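Local coordinates for protein mannitol dehydrogenase (Pseudomonas fluorescens, PDB 1LJ8) that probably catalyses the NAD-dependent interconversion of mannitol and fructose, as a long-chain dehydrogenase with a Rossmann-type nucleotide domain, at residues G35-A40 and R231-T236; L85-D90 and V256-F261. All blocks are in the same frame, centred on the assembly; numbering follows the deposited sequence.

Interaction 1: G35-A40 and R231-T236. With NAD (nicotinamide-adenine-dinucleotide), chain B.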
loop_
_atom_site.group_PDB
_atom_site.type_symbol
_atom_site.label_atom_id
_atom_site.label_comp_id
_atom_site.label_asym_id
_atom_site.label_seq_id
_atom_site.Cartn_x
_atom_site.Cartn_y
_atom_site.Cartn_z
ATOM N N GLY A 35 -0.734 8.508 -5.170
ATOM C CA GLY A 35 -2.034 8.383 -4.538
ATOM C C GLY A 35 -1.979 9.103 -3.204
ATOM O O GLY A 35 -1.328 10.173 -3.082
ATOM N N GLY A 36 -2.658 8.532 -2.212
ATOM C CA GLY A 36 -2.625 9.149 -0.901
ATOM C C GLY A 36 -1.353 8.846 -0.131
ATOM O O GLY A 36 -0.689 9.742 0.395
ATOM N N PHE A 37 -0.974 7.576 -0.066
ATOM C CA PHE A 37 0.184 7.222 0.759
ATOM C C PHE A 37 1.481 7.893 0.369
ATOM O O PHE A 37 2.231 8.373 1.219
ATOM C CB PHE A 37 0.395 5.693 0.788
ATOM C CG PHE A 37 1.466 5.274 1.745
ATOM C CD1 PHE A 37 1.349 5.548 3.123
ATOM C CD2 PHE A 37 2.612 4.673 1.277
ATOM C CE1 PHE A 37 2.410 5.206 4.007
ATOM C CE2 PHE A 37 3.673 4.323 2.126
ATOM C CZ PHE A 37 3.576 4.591 3.500
ATOM N N HIS A 38 1.755 7.960 -0.924
ATOM C CA HIS A 38 2.985 8.629 -1.336
ATOM C C HIS A 38 3.022 10.052 -0.800
ATOM O O HIS A 38 4.042 10.532 -0.304
ATOM C CB HIS A 38 3.074 8.725 -2.883
ATOM C CG HIS A 38 4.141 9.668 -3.339
ATOM N ND1 HIS A 38 5.485 9.385 -3.179
ATOM C CD2 HIS A 38 4.069 10.916 -3.867
ATOM C CE1 HIS A 38 6.193 10.428 -3.586
ATOM N NE2 HIS A 38 5.361 11.370 -4.005
ATOM N N ARG A 39 1.887 10.731 -0.903
ATOM C CA ARG A 39 1.820 12.118 -0.485
ATOM C C ARG A 39 1.910 12.318 1.022
ATOM O O ARG A 39 2.480 13.325 1.484
ATOM C CB ARG A 39 0.498 12.749 -1.007
ATOM C CG ARG A 39 0.453 12.712 -2.571
ATOM C CD ARG A 39 -0.662 13.646 -3.060
ATOM N NE ARG A 39 -1.972 13.136 -2.623
ATOM C CZ ARG A 39 -3.038 13.915 -2.410
ATOM N NH1 ARG A 39 -2.940 15.237 -2.597
ATOM N NH2 ARG A 39 -4.201 13.369 -1.993
ATOM N N ALA A 40 1.338 11.391 1.778
ATOM C CA ALA A 40 1.345 11.514 3.254
ATOM C C ALA A 40 2.637 11.027 3.881
ATOM O O ALA A 40 2.882 11.291 5.082
ATOM C CB ALA A 40 0.183 10.674 3.841
ATOM N N ARG A 231 2.015 4.605 7.654
ATOM C CA ARG A 231 1.218 5.806 7.959
ATOM C C ARG A 231 -0.164 5.565 7.378
ATOM O O ARG A 231 -0.325 5.518 6.154
ATOM C CB ARG A 231 1.801 7.121 7.398
ATOM C CG ARG A 231 0.932 8.314 7.901
ATOM C CD ARG A 231 1.520 9.670 7.487
ATOM N NE ARG A 231 1.290 10.598 8.601
ATOM C CZ ARG A 231 1.772 11.829 8.671
ATOM N NH1 ARG A 231 2.496 12.328 7.677
ATOM N NH2 ARG A 231 1.608 12.533 9.808
ATOM N N ILE A 232 -1.149 5.378 8.256
ATOM C CA ILE A 232 -2.528 5.100 7.819
ATOM C C ILE A 232 -3.038 6.315 7.062
ATOM O O ILE A 232 -3.109 7.438 7.580
ATOM C CB ILE A 232 -3.416 4.732 9.014
ATOM C CG1 ILE A 232 -2.968 3.348 9.563
ATOM C CG2 ILE A 232 -4.881 4.648 8.584
ATOM C CD1 ILE A 232 -3.493 3.111 11.043
ATOM N N THR A 233 -3.435 6.052 5.819
ATOM C CA THR A 233 -3.835 7.130 4.912
ATOM C C THR A 233 -5.143 6.769 4.218
ATOM O O THR A 233 -5.175 6.041 3.215
ATOM C CB THR A 233 -2.684 7.374 3.863
ATOM O OG1 THR A 233 -1.439 7.672 4.550
ATOM C CG2 THR A 233 -3.061 8.566 2.899
ATOM N N PRO A 234 -6.251 7.235 4.760
ATOM C CA PRO A 234 -7.564 6.938 4.167
ATOM C C PRO A 234 -7.694 7.563 2.745
ATOM O O PRO A 234 -6.849 8.385 2.337
ATOM C CB PRO A 234 -8.545 7.658 5.109
ATOM C CG PRO A 234 -7.790 7.692 6.463
ATOM C CD PRO A 234 -6.361 7.969 6.055
HETATM N N MSE A 235 -8.780 7.198 2.059
HETATM C CA MSE A 235 -9.118 7.804 0.767
HETATM C C MSE A 235 -9.699 9.175 1.083
HETATM O O MSE A 235 -10.324 9.372 2.140
HETATM C CB MSE A 235 -10.189 6.978 0.020
HETATM C CG MSE A 235 -9.798 5.527 -0.151
HETATM SE SE MSE A 235 -11.193 4.652 -1.216
HETATM C CE MSE A 235 -12.633 4.688 0.126
ATOM N N THR A 236 -9.448 10.148 0.214
ATOM C CA THR A 236 -9.994 11.465 0.451
ATOM C C THR A 236 -11.423 11.453 -0.091
ATOM O O THR A 236 -11.667 11.650 -1.251
ATOM C CB THR A 236 -9.159 12.542 -0.257
ATOM O OG1 THR A 236 -7.880 12.618 0.413
ATOM C CG2 THR A 236 -9.868 13.934 -0.194
HETATM P PA NAD B . -4.406 5.049 -3.932
HETATM O O1A NAD B . -5.543 4.287 -4.380
HETATM O O2A NAD B . -4.511 6.449 -3.429
HETATM O O5B NAD B . -3.304 5.124 -5.085
HETATM C C5B NAD B . -2.823 3.893 -5.707
HETATM C C4B NAD B . -1.923 4.473 -6.817
HETATM O O4B NAD B . -1.309 3.311 -7.514
HETATM C C3B NAD B . -2.663 5.206 -7.991
HETATM O O3B NAD B . -1.786 6.263 -8.420
HETATM C C2B NAD B . -2.841 4.095 -9.036
HETATM O O2B NAD B . -3.026 4.593 -10.355
HETATM C C1B NAD B . -1.508 3.381 -8.921
HETATM N N9A NAD B . -1.480 2.044 -9.423
HETATM C C8A NAD B . -2.327 0.973 -9.217
HETATM N N7A NAD B . -1.924 -0.113 -9.836
HETATM C C5A NAD B . -0.756 0.276 -10.476
HETATM C C6A NAD B . 0.111 -0.481 -11.271
HETATM N N6A NAD B . -0.024 -1.776 -11.561
HETATM N N1A NAD B . 1.215 0.160 -11.814
HETATM C C2A NAD B . 1.464 1.510 -11.570
HETATM N N3A NAD B . 0.629 2.276 -10.766
HETATM C C4A NAD B . -0.477 1.598 -10.245
HETATM O O3 NAD B . -3.695 4.145 -2.838
HETATM P PN NAD B . -2.747 4.524 -1.596
HETATM O O1N NAD B . -3.573 4.670 -0.394
HETATM O O2N NAD B . -1.929 5.668 -2.008
HETATM O O5D NAD B . -1.908 3.203 -1.397
HETATM C C5D NAD B . -0.998 2.847 -2.429
HETATM C C4D NAD B . -0.099 1.851 -1.837
HETATM O O4D NAD B . 0.804 2.385 -0.848
HETATM C C3D NAD B . -0.731 0.573 -1.177
HETATM O O3D NAD B . -1.191 -0.366 -2.142
HETATM C C2D NAD B . 0.356 0.093 -0.236
HETATM O O2D NAD B . 1.251 -0.798 -0.888
HETATM C C1D NAD B . 1.051 1.407 0.202
HETATM N N1N NAD B . 0.614 1.921 1.515
HETATM C C2N NAD B . -0.617 2.553 1.768
HETATM C C3N NAD B . -0.912 2.889 3.064
HETATM C C7N NAD B . -2.271 3.549 3.362
HETATM O O7N NAD B . -2.596 3.652 4.555
HETATM N N7N NAD B . -3.085 3.911 2.393
HETATM C C4N NAD B . 0.023 2.580 4.167
HETATM C C5N NAD B . 1.274 1.969 3.850
HETATM C C6N NAD B . 1.598 1.621 2.508
#
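The NAD site of the Rossmann-type domain is built here from two pieces: the glycine-rich segment 35-40 and the loop after strand 227-230. The backbone N-H groups of Gly36 and Phe37 grip the diphosphate. Gly36 N donates to NAD O2A and Phe37 N to NAD O2N, the latter at 2.9 Å. The Phe37 ring, with CG anti to the backbone N, lies face-on against the nicotinamide, and NAD C5N sits 3.4 Å above the ring centre. Thr233 meets the carboxamide with its backbone. Thr233 N donates to NAD O7N at 2.8 Å, and Thr233 O accepts from NAD N7N at 3.1 Å. The side chain turns to the helix instead: Thr233 CG2 lies 3.5 Å from Gly36 C, and OG1 sits in the plane of the Phe37 ring at its edge. OG1 also donates to Arg231 O. At the far end of segment 35-40, Arg231 NH1 donates a hydrogen bond to Ala40 O at 2.8 Å, in both the guanidinium and the carbonyl plane. The paired carboxamide bonds should limit rotation of that group, and the stacked phenyl ring should limit the tilt of the nicotinamide. The two backbone N-H groups would probably offset part of the diphosphate charge.

Interaction 2: L85-D90 and V256-F261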
loop_
_atom_site.group_PDB
_atom_site.type_symbol
_atom_site.label_atom_id
_atom_site.label_comp_id
_atom_site.label_asym_id
_atom_site.label_seq_id
_atom_site.Cartn_x
_atom_site.Cartn_y
_atom_site.Cartn_z
ATOM N N LEU A 85 -1.815 18.491 3.571
ATOM C CA LEU A 85 -1.668 17.282 4.373
ATOM C C LEU A 85 -2.507 17.615 5.622
ATOM O O LEU A 85 -2.202 18.569 6.349
ATOM C CB LEU A 85 -0.221 17.044 4.725
ATOM C CG LEU A 85 -0.094 15.721 5.520
ATOM C CD1 LEU A 85 1.067 14.901 5.016
ATOM C CD2 LEU A 85 0.081 16.069 6.959
ATOM N N TYR A 86 -3.554 16.841 5.867
ATOM C CA TYR A 86 -4.489 17.118 6.965
ATOM C C TYR A 86 -4.436 15.937 7.925
ATOM O O TYR A 86 -5.047 14.888 7.662
ATOM C CB TYR A 86 -5.873 17.283 6.338
ATOM C CG TYR A 86 -7.033 17.680 7.250
ATOM C CD1 TYR A 86 -6.806 18.273 8.486
ATOM C CD2 TYR A 86 -8.351 17.503 6.829
ATOM C CE1 TYR A 86 -7.916 18.703 9.318
ATOM C CE2 TYR A 86 -9.443 17.928 7.632
ATOM C CZ TYR A 86 -9.199 18.526 8.862
ATOM O OH TYR A 86 -10.263 18.981 9.627
ATOM N N GLU A 87 -3.721 16.120 9.037
ATOM C CA GLU A 87 -3.578 15.055 10.037
ATOM C C GLU A 87 -4.819 14.991 10.909
ATOM O O GLU A 87 -5.327 16.012 11.333
ATOM C CB GLU A 87 -2.329 15.297 10.920
ATOM C CG GLU A 87 -0.979 15.214 10.157
ATOM C CD GLU A 87 0.216 15.503 11.047
ATOM O OE1 GLU A 87 -0.007 16.091 12.139
ATOM O OE2 GLU A 87 1.369 15.169 10.641
ATOM N N LEU A 88 -5.337 13.786 11.143
ATOM C CA LEU A 88 -6.542 13.624 11.959
ATOM C C LEU A 88 -6.267 12.603 13.064
ATOM O O LEU A 88 -5.818 11.507 12.784
ATOM C CB LEU A 88 -7.692 13.151 11.079
ATOM C CG LEU A 88 -8.110 14.082 9.929
ATOM C CD1 LEU A 88 -8.957 13.294 8.897
ATOM C CD2 LEU A 88 -8.877 15.250 10.506
ATOM N N GLY A 89 -6.503 12.989 14.317
ATOM C CA GLY A 89 -6.264 12.076 15.436
ATOM C C GLY A 89 -7.061 12.515 16.679
ATOM O O GLY A 89 -7.528 13.651 16.725
ATOM N N ASP A 90 -7.207 11.625 17.669
ATOM C CA ASP A 90 -7.960 11.913 18.900
ATOM C C ASP A 90 -7.103 12.448 20.031
ATOM O O ASP A 90 -7.480 13.398 20.715
ATOM C CB ASP A 90 -8.620 10.650 19.454
ATOM C CG ASP A 90 -9.543 9.996 18.492
ATOM O OD1 ASP A 90 -10.076 10.666 17.576
ATOM O OD2 ASP A 90 -9.770 8.785 18.682
ATOM N N VAL A 256 -4.658 15.325 1.232
ATOM C CA VAL A 256 -4.384 13.944 1.681
ATOM C C VAL A 256 -4.660 13.954 3.194
ATOM O O VAL A 256 -4.275 14.900 3.888
ATOM C CB VAL A 256 -2.942 13.464 1.398
ATOM C CG1 VAL A 256 -1.872 14.297 2.180
ATOM C CG2 VAL A 256 -2.824 11.941 1.801
ATOM N N VAL A 257 -5.402 12.956 3.676
ATOM C CA VAL A 257 -5.685 12.882 5.114
ATOM C C VAL A 257 -4.895 11.688 5.662
ATOM O O VAL A 257 -4.708 10.680 4.952
ATOM C CB VAL A 257 -7.214 12.676 5.411
ATOM C CG1 VAL A 257 -7.978 13.976 5.070
ATOM C CG2 VAL A 257 -7.774 11.515 4.627
ATOM N N CYS A 258 -4.451 11.780 6.917
ATOM C CA CYS A 258 -3.625 10.690 7.470
ATOM C C CYS A 258 -3.551 10.848 8.973
ATOM O O CYS A 258 -3.892 11.908 9.513
ATOM C CB CYS A 258 -2.189 10.780 6.895
ATOM S SG CYS A 258 -1.356 12.412 7.118
ATOM N N GLU A 259 -3.160 9.769 9.657
ATOM C CA GLU A 259 -3.012 9.813 11.106
ATOM C C GLU A 259 -1.739 10.565 11.474
ATOM O O GLU A 259 -0.866 10.755 10.661
ATOM C CB GLU A 259 -2.907 8.392 11.675
ATOM C CG GLU A 259 -1.719 7.662 11.112
ATOM C CD GLU A 259 -1.447 6.292 11.739
ATOM O OE1 GLU A 259 -0.790 5.493 11.050
ATOM O OE2 GLU A 259 -1.836 6.012 12.908
ATOM N N PRO A 260 -1.624 10.984 12.736
ATOM C CA PRO A 260 -0.432 11.707 13.207
ATOM C C PRO A 260 0.809 10.819 13.172
ATOM O O PRO A 260 1.902 11.274 12.832
ATOM C CB PRO A 260 -0.779 12.094 14.673
ATOM C CG PRO A 260 -2.259 11.974 14.759
ATOM C CD PRO A 260 -2.704 10.964 13.732
ATOM N N PHE A 261 0.659 9.558 13.548
ATOM C CA PHE A 261 1.795 8.630 13.552
ATOM C C PHE A 261 2.367 8.449 12.122
ATOM O O PHE A 261 1.608 8.374 11.157
ATOM C CB PHE A 261 1.381 7.242 14.037
ATOM C CG PHE A 261 2.525 6.250 14.049
ATOM C CD1 PHE A 261 3.474 6.279 15.066
ATOM C CD2 PHE A 261 2.672 5.325 13.014
ATOM C CE1 PHE A 261 4.569 5.388 15.055
ATOM C CE2 PHE A 261 3.775 4.433 12.992
ATOM C CZ PHE A 261 4.708 4.463 14.000
HETATM O O HOH W 1 2.773 13.748 13.119
#
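Val256 opens strand 256-258, which runs parallel to strand 83-87. Over 85-87 and 256-258 the axes come within 4.8 Å, and their directions differ by 25°. Val256 O accepts from Tyr86 N at 2.9 Å, nearly along the C=O axis. Val256 CG1, in the crowded position between backbone N and carbonyl carbon, lies alongside Leu85, 4.0 Å from Leu85 CG. Val257 points to the other face, with Tyr86. Val257 CG1 lies 4.0 Å from Tyr86 CD2, and Val257 CB is met obliquely by Leu88 CD1. Leu88 CD2 in turn lies over one face of the Tyr86 ring, toward the rim. Cys258 returns to the Leu85 face. Cys258 N donates to Tyr86 O at 3.3 Å, a longer bond that comes in above the carbonyl plane. Cys258 O takes Leu88 N at 2.9 Å, again nearly along the C=O axis. Cys258 SG rests 3.9 Å from Leu85 CG, beside the CG of Glu87. An alanine at Leu85 would lose the branched end that touches Val256 CG1 and Cys258 SG, and would probably loosen packing on this face. Glu259 turns away, and its carboxylate reaches Ile232 N. Pro260 CD comes to 3.3 Å from Leu88 O, and Pro260 CG lies against Gly89 CA, where a side chain would clash. A water lies within hydrogen-bonding reach of Pro260 O and Glu87 OE2; the carboxylate of Glu87 also pairs with Arg231. The pairing adds a parallel edge strand to the mixed Rossmann-type sheet, next to strand 83-87, which is antiparallel to 96-107. Helix 238-248 packs against the side chains of Tyr86 and Leu88, while helix 36-40 touches Val256 and Cys258 on the Leu85 face.

Overall arrangement
Interaction 1 forms part of the NAD pocket, and interaction 2 is the sheet edge behind it. Their centres are about 9 Å apart. The segments alternate along the chain, and the two contacts touch directly. Arg231 NH2 and Glu87 OE2 form a salt bridge of 2.8 Å between them. Ile232 N and Glu259 OE1, also 2.8 Å apart, probably share a hydrogen bond. Pro234 CD packs on Val257 O at 3.4 Å. The side chain of Val256 reaches Thr233 and Ala40, so it sits behind both halves of interaction 1. Of the four segments, 35-40 and 231-236 carry the NAD contacts. The side chain of Glu259 is about 7 Å from the bound NAD. Interaction 2 is therefore a second shell to the nicotinamide end.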